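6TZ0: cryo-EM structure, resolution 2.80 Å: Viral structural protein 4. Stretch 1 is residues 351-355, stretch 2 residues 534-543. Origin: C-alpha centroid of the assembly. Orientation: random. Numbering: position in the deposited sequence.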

ATOM      1  N   VAL B 351       7.317 -22.107 -19.550  1.00 25.24           N
ATOM      2  CA  VAL B 351       6.152 -22.761 -20.130  1.00 25.24           C
ATOM      3  C   VAL B 351       5.820 -23.977 -19.280  1.00 25.24           C
ATOM      4  O   VAL B 351       6.603 -24.930 -19.219  1.00 25.24           O
ATOM      5  CB  VAL B 351       6.392 -23.172 -21.586  1.00 25.24           C
ATOM      6  CG1 VAL B 351       5.189 -23.908 -22.123  1.00 25.24           C
ATOM      7  CG2 VAL B 351       6.692 -21.962 -22.429  1.00 25.24           C
ATOM      8  N   TYR B 352       4.662 -23.952 -18.629  1.00 26.04           N
ATOM      9  CA  TYR B 352       4.177 -25.098 -17.877  1.00 26.04           C
ATOM     10  C   TYR B 352       3.226 -25.926 -18.726  1.00 26.04           C
ATOM     11  O   TYR B 352       2.466 -25.395 -19.537  1.00 26.04           O
ATOM     12  CB  TYR B 352       3.453 -24.674 -16.605  1.00 26.04           C
ATOM     13  CG  TYR B 352       4.335 -24.027 -15.583  1.00 26.04           C
ATOM     14  CD1 TYR B 352       5.243 -24.775 -14.865  1.00 26.04           C
ATOM     15  CD2 TYR B 352       4.221 -22.677 -15.296  1.00 26.04           C
ATOM     16  CE1 TYR B 352       6.046 -24.197 -13.926  1.00 26.04           C
ATOM     17  CE2 TYR B 352       5.011 -22.092 -14.345  1.00 26.04           C
ATOM     18  CZ  TYR B 352       5.925 -22.860 -13.665  1.00 26.04           C
ATOM     19  OH  TYR B 352       6.724 -22.294 -12.711  1.00 26.04           O
ATOM     20  N   ALA B 353       3.267 -27.235 -18.516  1.00 26.65           N
ATOM     21  CA  ALA B 353       2.402 -28.151 -19.239  1.00 26.65           C
ATOM     22  C   ALA B 353       2.248 -29.419 -18.422  1.00 26.65           C
ATOM     23  O   ALA B 353       3.075 -29.726 -17.562  1.00 26.65           O
ATOM     24  CB  ALA B 353       2.958 -28.478 -20.624  1.00 26.65           C
ATOM     25  N   GLU B 354       1.174 -30.150 -18.700  1.00 31.79           N
ATOM     26  CA  GLU B 354       1.008 -31.451 -18.079  1.00 31.79           C
ATOM     27  C   GLU B 354       1.979 -32.453 -18.682  1.00 31.79           C
ATOM     28  O   GLU B 354       2.349 -32.375 -19.854  1.00 31.79           O
ATOM     29  CB  GLU B 354      -0.424 -31.963 -18.226  1.00 31.79           C
ATOM     30  CG  GLU B 354      -1.444 -31.251 -17.359  1.00 31.79           C
ATOM     31  CD  GLU B 354      -2.828 -31.856 -17.477  1.00 31.79           C
ATOM     32  OE1 GLU B 354      -3.013 -32.758 -18.315  1.00 31.79           O
ATOM     33  OE2 GLU B 354      -3.734 -31.435 -16.732  1.00 31.79           O
ATOM     34  N   LYS B 355       2.395 -33.393 -17.852  1.00 32.98           N
ATOM     35  CA  LYS B 355       3.359 -34.415 -18.224  1.00 32.98           C
ATOM     36  C   LYS B 355       2.683 -35.394 -19.170  1.00 32.98           C
ATOM     37  O   LYS B 355       1.907 -36.252 -18.746  1.00 32.98           O
ATOM     38  CB  LYS B 355       3.869 -35.099 -16.964  1.00 32.98           C
ATOM     39  CG  LYS B 355       4.990 -36.058 -17.179  1.00 32.98           C
ATOM     40  CD  LYS B 355       5.518 -36.547 -15.862  1.00 32.98           C
ATOM     41  CE  LYS B 355       6.590 -37.567 -16.089  1.00 32.98           C
ATOM     42  NZ  LYS B 355       7.736 -36.958 -16.810  1.00 32.98           N
ATOM     43  N   TYR B 534       2.064 -34.199 -10.512  1.00 27.00           N
ATOM     44  CA  TYR B 534       2.279 -32.873 -11.073  1.00 27.00           C
ATOM     45  C   TYR B 534       0.966 -32.178 -11.388  1.00 27.00           C
ATOM     46  O   TYR B 534       0.880 -30.956 -11.253  1.00 27.00           O
ATOM     47  CB  TYR B 534       3.135 -32.970 -12.331  1.00 27.00           C
ATOM     48  CG  TYR B 534       4.556 -33.406 -12.095  1.00 27.00           C
ATOM     49  CD1 TYR B 534       5.162 -33.250 -10.859  1.00 27.00           C
ATOM     50  CD2 TYR B 534       5.282 -34.011 -13.109  1.00 27.00           C
ATOM     51  CE1 TYR B 534       6.456 -33.661 -10.652  1.00 27.00           C
ATOM     52  CE2 TYR B 534       6.568 -34.430 -12.909  1.00 27.00           C
ATOM     53  CZ  TYR B 534       7.152 -34.253 -11.680  1.00 27.00           C
ATOM     54  OH  TYR B 534       8.443 -34.667 -11.482  1.00 27.00           O
ATOM     55  N   TYR B 535      -0.060 -32.936 -11.792  1.00 26.44           N
ATOM     56  CA  TYR B 535      -1.394 -32.371 -11.957  1.00 26.44           C
ATOM     57  C   TYR B 535      -1.943 -31.862 -10.635  1.00 26.44           C
ATOM     58  O   TYR B 535      -2.558 -30.791 -10.583  1.00 26.44           O
ATOM     59  CB  TYR B 535      -2.339 -33.414 -12.552  1.00 26.44           C
ATOM     60  CG  TYR B 535      -3.769 -32.940 -12.619  1.00 26.44           C
ATOM     61  CD1 TYR B 535      -4.162 -32.009 -13.563  1.00 26.44           C
ATOM     62  CD2 TYR B 535      -4.723 -33.417 -11.728  1.00 26.44           C
ATOM     63  CE1 TYR B 535      -5.459 -31.565 -13.621  1.00 26.44           C
ATOM     64  CE2 TYR B 535      -6.018 -32.974 -11.776  1.00 26.44           C
ATOM     65  CZ  TYR B 535      -6.382 -32.047 -12.724  1.00 26.44           C
ATOM     66  OH  TYR B 535      -7.681 -31.604 -12.784  1.00 26.44           O
ATOM     67  N   ARG B 536      -1.718 -32.610  -9.554  1.00 27.22           N
ATOM     68  CA  ARG B 536      -2.136 -32.165  -8.232  1.00 27.22           C
ATOM     69  C   ARG B 536      -1.357 -30.937  -7.769  1.00 27.22           C
ATOM     70  O   ARG B 536      -1.832 -30.200  -6.904  1.00 27.22           O
ATOM     71  CB  ARG B 536      -2.000 -33.341  -7.251  1.00 27.22           C
ATOM     72  CG  ARG B 536      -2.498 -33.128  -5.825  1.00 27.22           C
ATOM     73  CD  ARG B 536      -2.538 -34.442  -5.070  1.00 27.22           C
ATOM     74  NE  ARG B 536      -2.942 -34.290  -3.679  1.00 27.22           N
ATOM     75  CZ  ARG B 536      -2.094 -34.214  -2.664  1.00 27.22           C
ATOM     76  NH1 ARG B 536      -0.794 -34.293  -2.884  1.00 27.22           N
ATOM     77  NH2 ARG B 536      -2.542 -34.070  -1.429  1.00 27.22           N
ATOM     78  N   LEU B 537      -0.194 -30.668  -8.351  1.00 25.93           N
ATOM     79  CA  LEU B 537       0.529 -29.450  -8.015  1.00 25.93           C
ATOM     80  C   LEU B 537       0.417 -28.336  -9.054  1.00 25.93           C
ATOM     81  O   LEU B 537       0.977 -27.263  -8.836  1.00 25.93           O
ATOM     82  CB  LEU B 537       1.997 -29.769  -7.781  1.00 25.93           C
ATOM     83  CG  LEU B 537       2.349 -30.600  -6.567  1.00 25.93           C
ATOM     84  CD1 LEU B 537       3.805 -30.914  -6.645  1.00 25.93           C
ATOM     85  CD2 LEU B 537       2.018 -29.819  -5.314  1.00 25.93           C
ATOM     86  N   LEU B 538      -0.282 -28.549 -10.168  1.00 24.25           N
ATOM     87  CA  LEU B 538      -0.371 -27.552 -11.237  1.00 24.25           C
ATOM     88  C   LEU B 538      -1.822 -27.235 -11.572  1.00 24.25           C
ATOM     89  O   LEU B 538      -2.459 -27.967 -12.348  1.00 24.25           O
ATOM     90  CB  LEU B 538       0.358 -28.021 -12.492  1.00 24.25           C
ATOM     91  CG  LEU B 538       0.409 -27.157 -13.761  1.00 24.25           C
ATOM     92  CD1 LEU B 538       1.184 -25.881 -13.555  1.00 24.25           C
ATOM     93  CD2 LEU B 538       0.989 -27.926 -14.926  1.00 24.25           C
ATOM     94  N   PRO B 539      -2.381 -26.169 -11.021  1.00 24.72           N
ATOM     95  CA  PRO B 539      -3.659 -25.649 -11.506  1.00 24.72           C
ATOM     96  C   PRO B 539      -3.453 -24.831 -12.775  1.00 24.72           C
ATOM     97  O   PRO B 539      -2.346 -24.690 -13.285  1.00 24.72           O
ATOM     98  CB  PRO B 539      -4.130 -24.755 -10.365  1.00 24.72           C
ATOM     99  CG  PRO B 539      -3.370 -25.180  -9.208  1.00 24.72           C
ATOM    100  CD  PRO B 539      -2.055 -25.632  -9.697  1.00 24.72           C
ATOM    101  N   ALA B 540      -4.549 -24.280 -13.275  1.00 26.61           N
ATOM    102  CA  ALA B 540      -4.504 -23.376 -14.422  1.00 26.61           C
ATOM    103  C   ALA B 540      -4.568 -21.925 -13.957  1.00 26.61           C
ATOM    104  O   ALA B 540      -5.495 -21.186 -14.270  1.00 26.61           O
ATOM    105  CB  ALA B 540      -5.639 -23.697 -15.387  1.00 26.61           C
ATOM    106  N   LEU B 541      -3.555 -21.516 -13.202  1.00 25.48           N
ATOM    107  CA  LEU B 541      -3.531 -20.189 -12.609  1.00 25.48           C
ATOM    108  C   LEU B 541      -2.679 -19.200 -13.389  1.00 25.48           C
ATOM    109  O   LEU B 541      -2.658 -18.020 -13.038  1.00 25.48           O
ATOM    110  CB  LEU B 541      -3.056 -20.271 -11.157  1.00 25.48           C
ATOM    111  CG  LEU B 541      -4.029 -21.036 -10.253  1.00 25.48           C
ATOM    112  CD1 LEU B 541      -3.514 -21.198  -8.845  1.00 25.48           C
ATOM    113  CD2 LEU B 541      -5.381 -20.370 -10.232  1.00 25.48           C
ATOM    114  N   HIS B 542      -1.992 -19.640 -14.435  1.00 26.79           N
ATOM    115  CA  HIS B 542      -1.364 -18.743 -15.391  1.00 26.79           C
ATOM    116  C   HIS B 542      -2.148 -18.761 -16.693  1.00 26.79           C
ATOM    117  O   HIS B 542      -3.087 -19.543 -16.857  1.00 26.79           O
ATOM    118  CB  HIS B 542       0.099 -19.119 -15.618  1.00 26.79           C
ATOM    119  CG  HIS B 542       0.954 -18.905 -14.413  1.00 26.79           C
ATOM    120  ND1 HIS B 542       1.319 -19.924 -13.564  1.00 26.79           N
ATOM    121  CD2 HIS B 542       1.442 -17.769 -13.866  1.00 26.79           C
ATOM    122  CE1 HIS B 542       2.045 -19.432 -12.578  1.00 26.79           C
ATOM    123  NE2 HIS B 542       2.129 -18.125 -12.735  1.00 26.79           N
ATOM    124  N   THR B 543      -1.772 -17.874 -17.613  1.00 24.55           N
ATOM    125  CA  THR B 543      -2.545 -17.698 -18.835  1.00 24.55           C
ATOM    126  C   THR B 543      -2.376 -18.908 -19.743  1.00 24.55           C
ATOM    127  O   THR B 543      -1.260 -19.372 -19.976  1.00 24.55           O
ATOM    128  CB  THR B 543      -2.117 -16.434 -19.576  1.00 24.55           C
ATOM    129  OG1 THR B 543      -0.824 -16.636 -20.147  1.00 24.55           O
ATOM    130  CG2 THR B 543      -2.029 -15.277 -18.622  1.00 24.55           C
TER

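This is a small contact made by side-chain packing, in which a strand and the loop after it lie against the end portion of a helix and the loop that follows, with no hydrogen bond crossing between the two stretches. The area buried, both sides summed, is 337 Å², and the touching residues are at least 179 positions apart in sequence, so the contact is a tertiary one within a single chain. The backbones stay well separated: the nearest CA atoms, those of Glu354 and Tyr535, are 6.6 Å apart, and every close approach between the stretches involves at least one side-chain atom.

Leu538 gives up more surface than any other residue, 74 Å². Its CA-to-CB bond points toward the first stretch; chi1 is 180° (t) and chi2 66° (p). CD1 of Leu538 lies 4.0 Å from CB of Tyr352, an apolar contact at van der Waals range; CD2 of Leu538 is also near that CB, at 4.4 Å, and lies 3.8 Å from the carbonyl O of Ala353 and 4.4 Å from the backbone N of Glu354. Ala353 therefore takes part through its main chain; its own CB points away.

Tyr352 also meets His542. The ring planes are inclined by only 22°, yet the centroids are 5.9 Å apart and the rings are slid so far that they barely overlap. The closest atoms, CE2 of Tyr352 and ND1 of His542, are 4.4 Å apart, consistent with loose aromatic packing. NE2 of His542 is hydrogen-bonded elsewhere in the structure.

The shortest approach is between Glu354 OE2 and Tyr535 CD1, at 3.2 Å. The CA-to-CB bond of Glu354 points sideways, but chi2 at -176° (t) extends the chain and brings its carboxylate nearer to the second stretch. The partner atom is a ring carbon, approached obliquely, so the short distance marks a close polar-to-aromatic contact. The other carboxylate oxygen, OE1, is hydrogen-bonded elsewhere in the structure.

Lys355 completes the contact with the aliphatic part of its side chain. Its chi1 to chi3 are all t, and CD of Lys355 comes within 3.8 Å of CD2 of Tyr534, again oblique to the ring. The CA-to-CB bonds of both residues point toward the opposing stretch. The charged NZ lies farther along the chain, past a chi4 of 63° (p), leaving methylene-to-aromatic packing as the closest approach of this pair.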